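Long-range contacts in neuraminidase (Influenza A virus, PDB 4K3Y), which is of uncertain function but forms the tetrameric beta-propeller ectodomain of a neuraminidase-like protein, probably a surface glycoprotein, of a bat influenza A virus: residues K207-N212 / G266-G271; T144-C149 / F194-C199; N44-S49 / C335-I340; P23-E28 / L353-G358; V79-L84 / K94-G99. One frame throughout, in Å; residues are numbered along the deposited sequence.

Contact 1: K207-N212 / G266-G271; sequences KCTGTN and GFMIEG. With CA (calcium ion), chain M.
T209 points at the chain of G266, F267 and M268. Its OG1 accepts the backbone N-H of M268 (M268 N to T209 OG1 2.9 Å, 152° at the hydrogen). With chi1 at -61°, OG1 lies anti to the carbonyl carbon and CG2 anti to the backbone N. The hydroxyl therefore reaches M268, while the methyl rests on the chain just before it, T209 CG2 lying 3.6 Å from G266 O and 3.7 Å from F267 CA. The CB of M268 also packs on this hydroxyl, 3.6 Å from T209 OG1.

Farther along, T211 makes only a loose approach, its OG1 3.9 Å from G266 N. That hydroxyl is engaged by R219 and by I264 O. At the other end the extended K207 chain brings its NZ to a long 3.7 Å from E270 O, an oxygen hydrogen-bonded to Y200 OH. The carboxylate of E270 turns away from K207 to T296 OG1 and L297 N.

Behind this layer, T209 pairs through its backbone with T198, and C208 is disulfide-bonded to C199, both on the adjacent strand. Beyond T211, the carbonyl oxygen of N212 binds calcium (N212 O to the ion 2.9 Å), together with carbonyl oxygens of D216 and G262. A hydroxyl on the second strand of one four-stranded blade thus accepts an N-H at the start of the next blade's first strand, a join between successive blades of the neuraminidase beta-propeller.

Contact 2: T144-C149 / F194-C199; sequences TQASSC and FEFPTC
Q145 reaches along P197 and grips its carbonyl oxygen, tying the loop that leads into strand 150-152 to the start of the next blade. The side chain leaves the backbone with CG in the crowded position between N and the carbonyl carbon (chi1 41°), then runs extended. CB lies first against the proline, Q145 CB being 3.7 Å from P197 CD and also beside P197 O. CG continues past the same carbonyl, with Q145 CG 4.0 Å from P197 O. At the tip NE2 donates to it, Q145 NE2 to P197 O 2.9 Å with 159° at the hydrogen. The acceptor lies in the plane of the amide, but the donor sits above the carbonyl plane, 44° out of it. The same nitrogen passes C199, Q145 NE2 being 3.6 Å from C199 SG, while OE1 is hydrogen-bonded to T158 OG1.

Around this reach the loop touches F196 and T198. Q145 O approaches the edge of the F196 ring near its plane and receives a CA-H contact (F196 CA to Q145 O 3.4 Å). A146 CB stands 4.1 Å from F196 CD1, and S147 CB packs on the T198 methyl, 3.5 Å from T198 CG2. An ST turn, A146 N to T144 OG1, shapes the start of the loop, and T144 OG1 also meets S101.

With P197 O at its nitrogen and T158 OG1 at its oxygen, the buried amide is satisfied at both ends, which would fix its flip.

Contact 3: N44-S49 / C335-I340; sequences NFVSCS and CFWIEI
N44 and E339 meet through a single carboxylate oxygen. E339 OE2 accepts the backbone N-H of N44 in an almost straight bond (N44 N to E339 OE2 3.0 Å, 173°), met from above the carboxylate plane. It also accepts from N44 ND2, though the modelled separation is too short to be trusted in detail. The amide stands nearly perpendicular to the carboxylate, at 88°. The other atoms of both groups are taken up nearby: N44 OD1 by R55, N44 ND2 additionally by T41 OG1, and E339 OE1 by a salt bridge to R318 NE.

Strand 40-48 opens the first blade of the propeller and strand 335-343 belongs to the last, so this contact packs one blade against another where the ring closes. The two strands run antiparallel, but their axes come no nearer than 7.2 Å and no backbone bonds join them.

W337 bridges the two strands. CG lies between the backbone N and the carbonyl carbon (chi1 54°), and the ring lies across the chain of N44 and F45. F45 CA sits over the five-membered ring in a CH-pi contact, 3.8 Å from its centroid, and N44 O lies over the same face toward the six-membered end. F45 CB packs at 3.5 Å from W337 CZ2. V46 passes the other end, its CB 3.9 Å from W337 CD1. At the ring edge a water accepts from W337 NE1 (2.8 Å to the water oxygen) and donates to V46 O, 2.9 Å away.

Contact 4: P23-E28 / L353-G358; sequences PTYRGE and LITFCG
P23 and T24 pack closely against T355 and F356. P23 CD lies 3.5 Å from F356 CE2, the proline slanting across the phenyl ring. T24 N donates to T355 O (3.0 Å), and the two hydroxyls share a hydrogen bond, T24 OG1 to T355 OG1 2.7 Å, with the side chains at about a right angle. The T24 methyl turns to the C335-C357 disulfide, T24 CG2 being 3.6 Å from C357 SG.

Strand 20-26 thereby completes the sheet begun by strands 315-322, 335-343 and 349-359: the N-terminal chain supplies the outermost strand of the last blade, the closure familiar from beta-propellers.

Toward G27 the pairing continues through T355 N to Y25 O (2.9 Å) and G27 N to L353 O (2.8 Å). Y25 still packs on L353, crossing it, but R26 leads away from I354, its CG 4.5 Å from I354 CD1. This looser side is closed by a second subunit, not open to solvent: R26 binds W368 O and E75 O of that subunit and touches a glycan, while Y25 meets F95 of the same subunit edge-to-face.

Contact 5: V79-L84 / K94-G99; sequences VYSVKL and KFEAVG
A classic beta bulge shapes the hairpin of strands 78-83 and 94-98, where V79 faces both E96 and A97. V79 N donates to A97 O in a nearly straight bond (3.0 Å), whereas V79 O accepts from E96 N over a more bent path (2.8 Å, 136°). Beyond the bulge S81 and K94 exchange two backbone bonds, S81 N to K94 O and K94 N to S81 O.

At the bulge E96 points toward the partner strand, and a bend at chi2 brings its carboxylate to S81. S81 OG, set between backbone N and carbonyl carbon (chi1 67°), donates to the anti lone pair of E96 OE2 at 2.8 Å. K94 NZ meets the same oxygen in a salt bridge, 3.5 Å from E96 OE2, and S81 OG has a further partner in R54 NE. On the face holding Y80 and F95, the edge of F95 points at the face of Y80, with centroids 5.9 Å apart and planes at 71°. On the face holding V79 and A97, V79 CB lies 4.3 Å from A97 CB.

Strand 94-98 is the last of its four-stranded blade, with strand 53-61 flanking strand 78-83 on the side away from it. Strand 111-117 of the next blade packs on V79, E96 and A97, and F95 touches T24 of a third subunit.

How the contacts relate
Contacts 1 and 2 lie on neighbouring strands, 205-211 and 197-202, of one sheet and touch through the C199-C208 disulfide (SG to SG 2.1 Å); their centres are 10 Å apart. Contact 3 lies between contacts 2 and 4: S148 OG meets S47 OG at 2.6 Å, and F336 N meets F356 O at 2.8 Å, both probable hydrogen bonds, with contact centres 12 and 9 Å away. F267 of contact 1 also packs on F336 of contact 3. Contact 5 lies farther out, its centre about 25 Å from that of contact 1, though L84 reaches Y25 of contact 4. Contacts 1 to 3 lie within 9 Å of the chain centre, whereas 4 and 5 lie farther out and meet other subunits. Calcium is held at contact 1.

Contact 1: K207-N212 / G266-G271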
# COMPACT_ATOMS: atom_id res chain seq x y z
N LYS C 207 -9.91 -33.80 -5.12
CA LYS C 207 -10.83 -34.44 -4.19
C LYS C 207 -11.69 -33.41 -3.44
O LYS C 207 -11.17 -32.44 -2.90
CB LYS C 207 -10.05 -35.35 -3.23
CG LYS C 207 -9.21 -36.40 -3.95
CD LYS C 207 -8.69 -37.43 -2.97
CE LYS C 207 -7.59 -38.31 -3.55
NZ LYS C 207 -6.66 -38.80 -2.46
N CYS C 208 -13.01 -33.61 -3.44
CA CYS C 208 -13.92 -32.62 -2.87
C CYS C 208 -14.86 -33.23 -1.83
O CYS C 208 -15.26 -34.38 -1.94
CB CYS C 208 -14.74 -31.97 -3.98
SG CYS C 208 -13.75 -31.12 -5.16
N THR C 209 -15.20 -32.44 -0.81
CA THR C 209 -16.20 -32.86 0.17
C THR C 209 -17.38 -31.93 0.04
O THR C 209 -17.24 -30.73 0.19
CB THR C 209 -15.68 -32.74 1.59
OG1 THR C 209 -14.55 -33.60 1.76
CG2 THR C 209 -16.77 -33.16 2.56
N GLY C 210 -18.54 -32.49 -0.26
CA GLY C 210 -19.73 -31.68 -0.41
C GLY C 210 -20.61 -31.69 0.84
O GLY C 210 -20.28 -32.33 1.84
N THR C 211 -21.72 -30.96 0.76
CA THR C 211 -22.72 -30.90 1.82
C THR C 211 -24.08 -31.36 1.28
O THR C 211 -24.58 -30.79 0.29
CB THR C 211 -22.84 -29.46 2.41
OG1 THR C 211 -21.56 -29.03 2.88
CG2 THR C 211 -23.84 -29.41 3.56
N ASN C 212 -24.67 -32.38 1.90
CA ASN C 212 -26.01 -32.80 1.49
C ASN C 212 -27.09 -32.20 2.39
O ASN C 212 -27.29 -32.66 3.54
CB ASN C 212 -26.13 -34.32 1.51
CG ASN C 212 -27.32 -34.82 0.72
OD1 ASN C 212 -28.38 -34.19 0.68
ND2 ASN C 212 -27.16 -35.98 0.09
N GLY C 266 -18.45 -28.05 5.07
CA GLY C 266 -17.43 -28.63 5.90
C GLY C 266 -16.71 -29.64 5.06
O GLY C 266 -17.09 -29.86 3.90
N PHE C 267 -15.69 -30.27 5.63
CA PHE C 267 -14.76 -31.06 4.85
C PHE C 267 -14.42 -32.41 5.47
O PHE C 267 -14.61 -32.64 6.68
CB PHE C 267 -13.46 -30.27 4.62
CG PHE C 267 -12.72 -29.93 5.91
CD1 PHE C 267 -12.99 -28.74 6.59
CD2 PHE C 267 -11.76 -30.79 6.44
CE1 PHE C 267 -12.33 -28.42 7.78
CE2 PHE C 267 -11.09 -30.48 7.63
CZ PHE C 267 -11.38 -29.30 8.31
N MET C 268 -13.93 -33.30 4.62
CA MET C 268 -13.28 -34.53 5.02
C MET C 268 -11.94 -34.57 4.28
O MET C 268 -11.82 -34.02 3.18
CB MET C 268 -14.13 -35.74 4.63
CG MET C 268 -15.44 -35.90 5.40
SD MET C 268 -16.50 -37.18 4.70
CE MET C 268 -17.87 -37.21 5.88
N ILE C 269 -10.93 -35.18 4.89
CA ILE C 269 -9.67 -35.37 4.18
C ILE C 269 -9.40 -36.85 3.96
O ILE C 269 -9.30 -37.61 4.92
CB ILE C 269 -8.46 -34.77 4.93
CG1 ILE C 269 -8.69 -33.28 5.21
CG2 ILE C 269 -7.17 -34.99 4.12
CD1 ILE C 269 -7.61 -32.65 6.09
N GLU C 270 -9.29 -37.25 2.69
CA GLU C 270 -9.02 -38.65 2.36
C GLU C 270 -7.54 -38.91 2.08
O GLU C 270 -6.92 -38.29 1.21
CB GLU C 270 -9.85 -39.09 1.15
CG GLU C 270 -9.39 -40.41 0.54
CD GLU C 270 -9.89 -41.62 1.31
OE1 GLU C 270 -10.43 -41.45 2.42
OE2 GLU C 270 -9.75 -42.75 0.78
N GLY C 271 -6.96 -39.85 2.83
CA GLY C 271 -5.54 -40.11 2.70
C GLY C 271 -5.16 -41.47 3.20
O GLY C 271 -6.01 -42.34 3.42
CA CA M . -27.38 -32.85 6.38

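Contact 2: T144-C149 / F194-C199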
# COMPACT_ATOMS: atom_id res chain seq x y z
N THR C 144 -21.96 -20.98 -6.47
CA THR C 144 -20.54 -21.38 -6.43
C THR C 144 -20.24 -22.27 -5.22
O THR C 144 -21.09 -22.46 -4.34
CB THR C 144 -19.61 -20.18 -6.38
OG1 THR C 144 -19.55 -19.66 -5.04
CG2 THR C 144 -20.09 -19.09 -7.34
N GLN C 145 -19.02 -22.79 -5.15
CA GLN C 145 -18.68 -23.72 -4.08
C GLN C 145 -18.30 -23.01 -2.79
O GLN C 145 -18.05 -23.66 -1.76
CB GLN C 145 -17.57 -24.67 -4.51
CG GLN C 145 -16.48 -23.99 -5.30
CD GLN C 145 -15.43 -24.96 -5.79
OE1 GLN C 145 -14.81 -24.76 -6.84
NE2 GLN C 145 -15.19 -26.01 -5.02
N ALA C 146 -18.28 -21.67 -2.84
CA ALA C 146 -18.05 -20.84 -1.66
C ALA C 146 -16.78 -21.28 -0.95
O ALA C 146 -16.74 -21.46 0.28
CB ALA C 146 -19.24 -20.90 -0.69
N SER C 147 -15.74 -21.42 -1.76
CA SER C 147 -14.51 -22.05 -1.38
C SER C 147 -13.53 -21.84 -2.52
O SER C 147 -13.89 -21.35 -3.59
CB SER C 147 -14.74 -23.55 -1.19
OG SER C 147 -13.52 -24.20 -0.88
N SER C 148 -12.28 -22.22 -2.30
CA SER C 148 -11.28 -22.11 -3.34
C SER C 148 -11.59 -23.07 -4.49
O SER C 148 -12.00 -24.22 -4.24
CB SER C 148 -9.90 -22.44 -2.77
OG SER C 148 -8.90 -22.27 -3.75
N CYS C 149 -11.44 -22.59 -5.73
CA CYS C 149 -11.37 -23.51 -6.87
C CYS C 149 -9.96 -24.11 -6.92
O CYS C 149 -9.04 -23.67 -6.19
CB CYS C 149 -11.63 -22.79 -8.21
SG CYS C 149 -12.25 -21.11 -8.18
N PHE C 194 -25.31 -32.09 -3.46
CA PHE C 194 -23.87 -31.86 -3.40
C PHE C 194 -23.49 -30.36 -3.42
O PHE C 194 -22.96 -29.86 -4.43
CB PHE C 194 -23.19 -32.58 -4.56
CG PHE C 194 -21.71 -32.79 -4.37
CD1 PHE C 194 -21.24 -33.69 -3.42
CD2 PHE C 194 -20.78 -32.10 -5.16
CE1 PHE C 194 -19.87 -33.90 -3.24
CE2 PHE C 194 -19.41 -32.30 -4.98
CZ PHE C 194 -18.96 -33.21 -4.01
N GLU C 195 -23.75 -29.66 -2.32
CA GLU C 195 -23.50 -28.20 -2.27
C GLU C 195 -22.15 -27.84 -1.65
O GLU C 195 -21.61 -28.59 -0.84
CB GLU C 195 -24.61 -27.48 -1.51
CG GLU C 195 -26.01 -27.70 -2.06
CD GLU C 195 -26.33 -26.85 -3.28
OE1 GLU C 195 -25.73 -25.76 -3.45
OE2 GLU C 195 -27.20 -27.27 -4.06
N PHE C 196 -21.62 -26.68 -2.04
CA PHE C 196 -20.39 -26.12 -1.45
C PHE C 196 -19.20 -27.06 -1.33
O PHE C 196 -18.61 -27.15 -0.25
CB PHE C 196 -20.68 -25.60 -0.03
CG PHE C 196 -21.98 -24.88 0.07
CD1 PHE C 196 -22.20 -23.72 -0.66
CD2 PHE C 196 -22.99 -25.37 0.89
CE1 PHE C 196 -23.40 -23.05 -0.58
CE2 PHE C 196 -24.20 -24.69 0.98
CZ PHE C 196 -24.40 -23.52 0.24
N PRO C 197 -18.82 -27.77 -2.41
CA PRO C 197 -17.64 -28.63 -2.21
C PRO C 197 -16.37 -27.84 -1.87
O PRO C 197 -16.14 -26.76 -2.43
CB PRO C 197 -17.49 -29.34 -3.56
CG PRO C 197 -18.23 -28.48 -4.55
CD PRO C 197 -19.36 -27.85 -3.78
N THR C 198 -15.59 -28.35 -0.92
CA THR C 198 -14.25 -27.84 -0.66
C THR C 198 -13.28 -28.91 -1.11
O THR C 198 -13.51 -30.11 -0.90
CB THR C 198 -13.99 -27.51 0.83
OG1 THR C 198 -14.67 -28.46 1.66
CG2 THR C 198 -14.50 -26.15 1.14
N CYS C 199 -12.20 -28.48 -1.73
CA CYS C 199 -11.41 -29.43 -2.48
C CYS C 199 -9.92 -29.34 -2.16
O CYS C 199 -9.45 -28.33 -1.64
CB CYS C 199 -11.66 -29.24 -3.98
SG CYS C 199 -13.42 -29.14 -4.44

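Contact 3: N44-S49 / C335-I340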
# COMPACT_ATOMS: atom_id res chain seq x y z
N ASN C 44 -16.62 -16.19 4.13
CA ASN C 44 -15.17 -16.22 4.06
C ASN C 44 -14.66 -17.56 3.53
O ASN C 44 -15.29 -18.60 3.70
CB ASN C 44 -14.55 -15.90 5.42
CG ASN C 44 -14.97 -14.54 5.93
OD1 ASN C 44 -14.27 -13.55 5.73
ND2 ASN C 44 -16.11 -14.48 6.60
N PHE C 45 -13.52 -17.50 2.86
CA PHE C 45 -12.77 -18.69 2.50
C PHE C 45 -11.36 -18.24 2.08
O PHE C 45 -11.10 -17.06 1.85
CB PHE C 45 -13.45 -19.49 1.37
CG PHE C 45 -13.41 -18.81 0.04
CD1 PHE C 45 -14.39 -17.88 -0.32
CD2 PHE C 45 -12.38 -19.07 -0.87
CE1 PHE C 45 -14.35 -17.24 -1.56
CE2 PHE C 45 -12.33 -18.44 -2.10
CZ PHE C 45 -13.32 -17.52 -2.46
N VAL C 46 -10.46 -19.20 1.99
CA VAL C 46 -9.09 -18.89 1.70
C VAL C 46 -8.68 -19.52 0.38
O VAL C 46 -9.01 -20.69 0.10
CB VAL C 46 -8.17 -19.37 2.81
CG1 VAL C 46 -6.70 -19.12 2.47
CG2 VAL C 46 -8.55 -18.67 4.10
N SER C 47 -8.00 -18.73 -0.45
CA SER C 47 -7.35 -19.28 -1.62
C SER C 47 -5.93 -18.72 -1.75
O SER C 47 -5.67 -17.54 -1.45
CB SER C 47 -8.15 -19.03 -2.88
OG SER C 47 -7.72 -19.92 -3.89
N CYS C 48 -5.03 -19.58 -2.20
CA CYS C 48 -3.63 -19.22 -2.27
C CYS C 48 -3.15 -19.11 -3.70
O CYS C 48 -3.59 -19.87 -4.57
CB CYS C 48 -2.80 -20.22 -1.48
SG CYS C 48 -3.17 -20.14 0.28
N SER C 49 -2.28 -18.13 -3.95
CA SER C 49 -1.56 -18.02 -5.23
C SER C 49 -0.15 -18.57 -5.05
O SER C 49 0.12 -19.33 -4.11
CB SER C 49 -1.48 -16.56 -5.66
OG SER C 49 -0.55 -15.86 -4.85
N CYS C 335 -4.24 -27.25 4.43
CA CYS C 335 -4.77 -26.42 5.51
C CYS C 335 -6.30 -26.36 5.48
O CYS C 335 -6.93 -26.74 4.48
CB CYS C 335 -4.25 -24.99 5.36
SG CYS C 335 -2.47 -24.83 5.40
N PHE C 336 -6.89 -25.87 6.56
CA PHE C 336 -8.31 -25.55 6.52
C PHE C 336 -8.65 -24.24 7.23
O PHE C 336 -7.89 -23.77 8.11
CB PHE C 336 -9.20 -26.72 7.02
CG PHE C 336 -8.98 -27.11 8.44
CD1 PHE C 336 -9.66 -26.47 9.47
CD2 PHE C 336 -8.11 -28.15 8.76
CE1 PHE C 336 -9.46 -26.83 10.80
CE2 PHE C 336 -7.91 -28.53 10.10
CZ PHE C 336 -8.59 -27.87 11.11
N TRP C 337 -9.76 -23.64 6.82
CA TRP C 337 -10.28 -22.44 7.46
C TRP C 337 -11.62 -22.78 8.11
O TRP C 337 -12.39 -23.57 7.58
CB TRP C 337 -10.44 -21.29 6.47
CG TRP C 337 -11.28 -21.66 5.26
CD1 TRP C 337 -10.82 -22.01 4.03
CD2 TRP C 337 -12.72 -21.69 5.17
NE1 TRP C 337 -11.86 -22.26 3.18
CE2 TRP C 337 -13.04 -22.07 3.85
CE3 TRP C 337 -13.76 -21.43 6.07
CZ2 TRP C 337 -14.37 -22.22 3.41
CZ3 TRP C 337 -15.08 -21.58 5.63
CH2 TRP C 337 -15.36 -21.97 4.31
N ILE C 338 -11.87 -22.16 9.26
CA ILE C 338 -13.13 -22.27 9.98
C ILE C 338 -13.76 -20.89 10.16
O ILE C 338 -13.19 -20.05 10.85
CB ILE C 338 -12.90 -22.81 11.39
CG1 ILE C 338 -12.09 -24.12 11.37
CG2 ILE C 338 -14.23 -22.98 12.13
CD1 ILE C 338 -11.86 -24.70 12.76
N GLU C 339 -14.94 -20.67 9.57
CA GLU C 339 -15.71 -19.46 9.85
C GLU C 339 -16.43 -19.52 11.23
O GLU C 339 -17.04 -20.52 11.61
CB GLU C 339 -16.69 -19.14 8.72
CG GLU C 339 -17.24 -17.70 8.72
CD GLU C 339 -18.00 -17.34 7.44
OE1 GLU C 339 -18.80 -18.18 6.93
OE2 GLU C 339 -17.80 -16.21 6.94
N ILE C 340 -16.31 -18.42 11.97
CA ILE C 340 -16.69 -18.26 13.37
C ILE C 340 -17.78 -17.18 13.49
O ILE C 340 -17.67 -16.12 12.88
CB ILE C 340 -15.42 -17.76 14.15
CG1 ILE C 340 -14.38 -18.87 14.22
CG2 ILE C 340 -15.73 -17.22 15.52
CD1 ILE C 340 -14.99 -20.22 14.38
O HOH W 1 -11.14 -22.59 0.47

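Contact 4: P23-E28 / L353-G358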
# COMPACT_ATOMS: atom_id res chain seq x y z
N PRO C 23 -2.81 -23.44 14.50
CA PRO C 23 -3.33 -22.25 13.81
C PRO C 23 -2.25 -21.43 13.07
O PRO C 23 -1.09 -21.32 13.48
CB PRO C 23 -3.94 -21.41 14.93
CG PRO C 23 -3.46 -22.03 16.22
CD PRO C 23 -3.19 -23.48 15.92
N THR C 24 -2.65 -20.84 11.95
CA THR C 24 -1.76 -19.95 11.23
C THR C 24 -2.31 -18.54 11.25
O THR C 24 -1.56 -17.57 11.33
CB THR C 24 -1.57 -20.42 9.80
OG1 THR C 24 -2.86 -20.65 9.21
CG2 THR C 24 -0.81 -21.73 9.81
N TYR C 25 -3.63 -18.43 11.21
CA TYR C 25 -4.28 -17.15 11.41
C TYR C 25 -5.41 -17.29 12.41
O TYR C 25 -6.09 -18.33 12.46
CB TYR C 25 -4.83 -16.61 10.09
CG TYR C 25 -5.60 -15.34 10.27
CD1 TYR C 25 -4.94 -14.14 10.47
CD2 TYR C 25 -6.99 -15.33 10.23
CE1 TYR C 25 -5.64 -12.96 10.63
CE2 TYR C 25 -7.71 -14.15 10.39
CZ TYR C 25 -7.02 -12.96 10.59
OH TYR C 25 -7.71 -11.77 10.76
N ARG C 26 -5.59 -16.25 13.22
CA ARG C 26 -6.67 -16.25 14.21
C ARG C 26 -7.25 -14.86 14.38
O ARG C 26 -6.71 -14.04 15.13
CB ARG C 26 -6.18 -16.78 15.55
CG ARG C 26 -7.27 -16.80 16.60
CD ARG C 26 -6.88 -17.63 17.79
NE ARG C 26 -6.09 -16.88 18.76
CZ ARG C 26 -5.71 -17.38 19.93
NH1 ARG C 26 -6.04 -18.62 20.26
NH2 ARG C 26 -4.99 -16.64 20.79
N GLY C 27 -8.35 -14.61 13.68
CA GLY C 27 -8.99 -13.31 13.75
C GLY C 27 -9.31 -12.85 15.17
O GLY C 27 -9.47 -13.65 16.09
N GLU C 28 -9.44 -11.54 15.32
CA GLU C 28 -9.58 -10.90 16.61
C GLU C 28 -10.88 -11.32 17.28
O GLU C 28 -10.96 -11.40 18.52
CB GLU C 28 -9.52 -9.37 16.42
CG GLU C 28 -8.65 -8.61 17.42
CD GLU C 28 -7.33 -9.30 17.71
OE1 GLU C 28 -6.62 -9.64 16.73
OE2 GLU C 28 -7.00 -9.50 18.90
N LEU C 353 -12.38 -15.61 11.17
CA LEU C 353 -11.66 -16.73 10.60
C LEU C 353 -10.56 -17.23 11.50
O LEU C 353 -9.80 -16.43 12.08
CB LEU C 353 -11.04 -16.25 9.30
CG LEU C 353 -11.44 -16.91 8.00
CD1 LEU C 353 -10.19 -17.05 7.15
CD2 LEU C 353 -12.06 -18.25 8.27
N ILE C 354 -10.48 -18.56 11.61
CA ILE C 354 -9.31 -19.23 12.16
C ILE C 354 -8.86 -20.16 11.05
O ILE C 354 -9.69 -20.72 10.32
CB ILE C 354 -9.66 -20.10 13.35
CG1 ILE C 354 -10.67 -19.39 14.23
CG2 ILE C 354 -8.41 -20.45 14.19
CD1 ILE C 354 -10.49 -19.76 15.63
N THR C 355 -7.54 -20.33 10.93
CA THR C 355 -6.99 -21.25 9.94
C THR C 355 -6.03 -22.22 10.62
O THR C 355 -5.45 -21.91 11.66
CB THR C 355 -6.31 -20.51 8.77
OG1 THR C 355 -5.33 -19.61 9.29
CG2 THR C 355 -7.32 -19.71 7.97
N PHE C 356 -5.87 -23.40 10.04
CA PHE C 356 -5.03 -24.43 10.62
C PHE C 356 -4.29 -25.08 9.48
O PHE C 356 -4.87 -25.26 8.41
CB PHE C 356 -5.90 -25.51 11.30
CG PHE C 356 -6.43 -25.12 12.65
CD1 PHE C 356 -7.67 -24.48 12.77
CD2 PHE C 356 -5.70 -25.41 13.80
CE1 PHE C 356 -8.16 -24.11 14.04
CE2 PHE C 356 -6.19 -25.05 15.06
CZ PHE C 356 -7.41 -24.40 15.19
N CYS C 357 -3.03 -25.43 9.70
CA CYS C 357 -2.26 -26.20 8.73
C CYS C 357 -1.72 -27.42 9.42
O CYS C 357 -1.57 -27.43 10.65
CB CYS C 357 -1.13 -25.37 8.13
SG CYS C 357 -1.73 -23.99 7.12
N GLY C 358 -1.44 -28.47 8.66
CA GLY C 358 -1.02 -29.72 9.25
C GLY C 358 0.44 -29.77 9.70
O GLY C 358 1.32 -29.19 9.06

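Contact 5: V79-L84 / K94-G99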
# COMPACT_ATOMS: atom_id res chain seq x y z
N VAL C 79 -17.76 -8.39 -3.55
CA VAL C 79 -16.71 -9.36 -3.21
C VAL C 79 -15.36 -8.68 -3.00
O VAL C 79 -14.93 -7.82 -3.78
CB VAL C 79 -16.54 -10.47 -4.27
CG1 VAL C 79 -15.61 -11.55 -3.74
CG2 VAL C 79 -17.91 -11.08 -4.64
N TYR C 80 -14.69 -9.05 -1.91
CA TYR C 80 -13.40 -8.46 -1.58
C TYR C 80 -12.41 -9.55 -1.24
O TYR C 80 -12.79 -10.71 -1.04
CB TYR C 80 -13.53 -7.51 -0.38
CG TYR C 80 -14.36 -6.29 -0.66
CD1 TYR C 80 -15.76 -6.32 -0.51
CD2 TYR C 80 -13.77 -5.10 -1.07
CE1 TYR C 80 -16.53 -5.20 -0.77
CE2 TYR C 80 -14.54 -3.97 -1.34
CZ TYR C 80 -15.91 -4.02 -1.18
OH TYR C 80 -16.67 -2.90 -1.44
N SER C 81 -11.14 -9.17 -1.18
CA SER C 81 -10.11 -10.05 -0.64
C SER C 81 -9.15 -9.19 0.15
O SER C 81 -9.09 -7.98 -0.07
CB SER C 81 -9.38 -10.81 -1.76
OG SER C 81 -8.61 -9.93 -2.56
N VAL C 82 -8.45 -9.82 1.10
CA VAL C 82 -7.26 -9.22 1.72
C VAL C 82 -6.18 -10.28 1.75
O VAL C 82 -6.44 -11.46 1.53
CB VAL C 82 -7.52 -8.73 3.17
CG1 VAL C 82 -8.55 -7.60 3.18
CG2 VAL C 82 -7.94 -9.90 4.05
N LYS C 83 -4.95 -9.87 2.01
CA LYS C 83 -3.90 -10.85 2.19
C LYS C 83 -4.20 -11.51 3.52
O LYS C 83 -4.44 -10.80 4.51
CB LYS C 83 -2.54 -10.17 2.23
CG LYS C 83 -1.35 -11.10 2.23
CD LYS C 83 -0.16 -10.33 2.74
CE LYS C 83 1.16 -11.01 2.42
NZ LYS C 83 2.28 -10.15 2.89
N LEU C 84 -4.25 -12.84 3.55
CA LEU C 84 -4.48 -13.55 4.82
C LEU C 84 -3.43 -13.15 5.85
O LEU C 84 -2.23 -13.31 5.62
CB LEU C 84 -4.44 -15.06 4.63
CG LEU C 84 -4.60 -15.86 5.94
CD1 LEU C 84 -6.01 -15.76 6.51
CD2 LEU C 84 -4.20 -17.32 5.73
N LYS C 94 -8.98 -5.27 -1.29
CA LYS C 94 -8.99 -5.30 -2.75
C LYS C 94 -10.40 -5.64 -3.20
O LYS C 94 -10.94 -6.69 -2.83
CB LYS C 94 -8.00 -6.34 -3.29
CG LYS C 94 -8.13 -6.67 -4.81
CD LYS C 94 -6.77 -7.16 -5.37
CE LYS C 94 -6.88 -8.12 -6.56
NZ LYS C 94 -6.00 -9.33 -6.36
N PHE C 95 -11.02 -4.74 -3.95
CA PHE C 95 -12.34 -5.02 -4.54
C PHE C 95 -12.19 -6.05 -5.67
O PHE C 95 -11.21 -6.04 -6.42
CB PHE C 95 -12.96 -3.72 -5.05
CG PHE C 95 -14.15 -3.93 -5.93
CD1 PHE C 95 -15.40 -4.22 -5.38
CD2 PHE C 95 -14.04 -3.81 -7.30
CE1 PHE C 95 -16.50 -4.41 -6.19
CE2 PHE C 95 -15.14 -4.00 -8.12
CZ PHE C 95 -16.37 -4.30 -7.55
N GLU C 96 -13.16 -6.96 -5.78
CA GLU C 96 -12.97 -8.12 -6.64
C GLU C 96 -14.05 -8.30 -7.71
O GLU C 96 -13.74 -8.60 -8.87
CB GLU C 96 -12.82 -9.38 -5.79
CG GLU C 96 -11.51 -9.44 -5.00
CD GLU C 96 -10.33 -9.92 -5.85
OE1 GLU C 96 -10.49 -10.08 -7.10
OE2 GLU C 96 -9.23 -10.15 -5.27
N ALA C 97 -15.30 -8.12 -7.31
CA ALA C 97 -16.43 -8.39 -8.20
C ALA C 97 -17.73 -7.93 -7.56
O ALA C 97 -17.75 -7.51 -6.41
CB ALA C 97 -16.52 -9.89 -8.54
N VAL C 98 -18.81 -8.00 -8.33
CA VAL C 98 -20.14 -7.78 -7.79
C VAL C 98 -20.77 -9.15 -7.56
O VAL C 98 -20.74 -10.00 -8.45
CB VAL C 98 -21.01 -7.01 -8.77
CG1 VAL C 98 -22.21 -6.40 -8.06
CG2 VAL C 98 -20.18 -5.92 -9.44
N GLY C 99 -21.30 -9.36 -6.37
CA GLY C 99 -21.97 -10.61 -6.07
C GLY C 99 -22.22 -10.85 -4.60
O GLY C 99 -21.76 -10.06 -3.76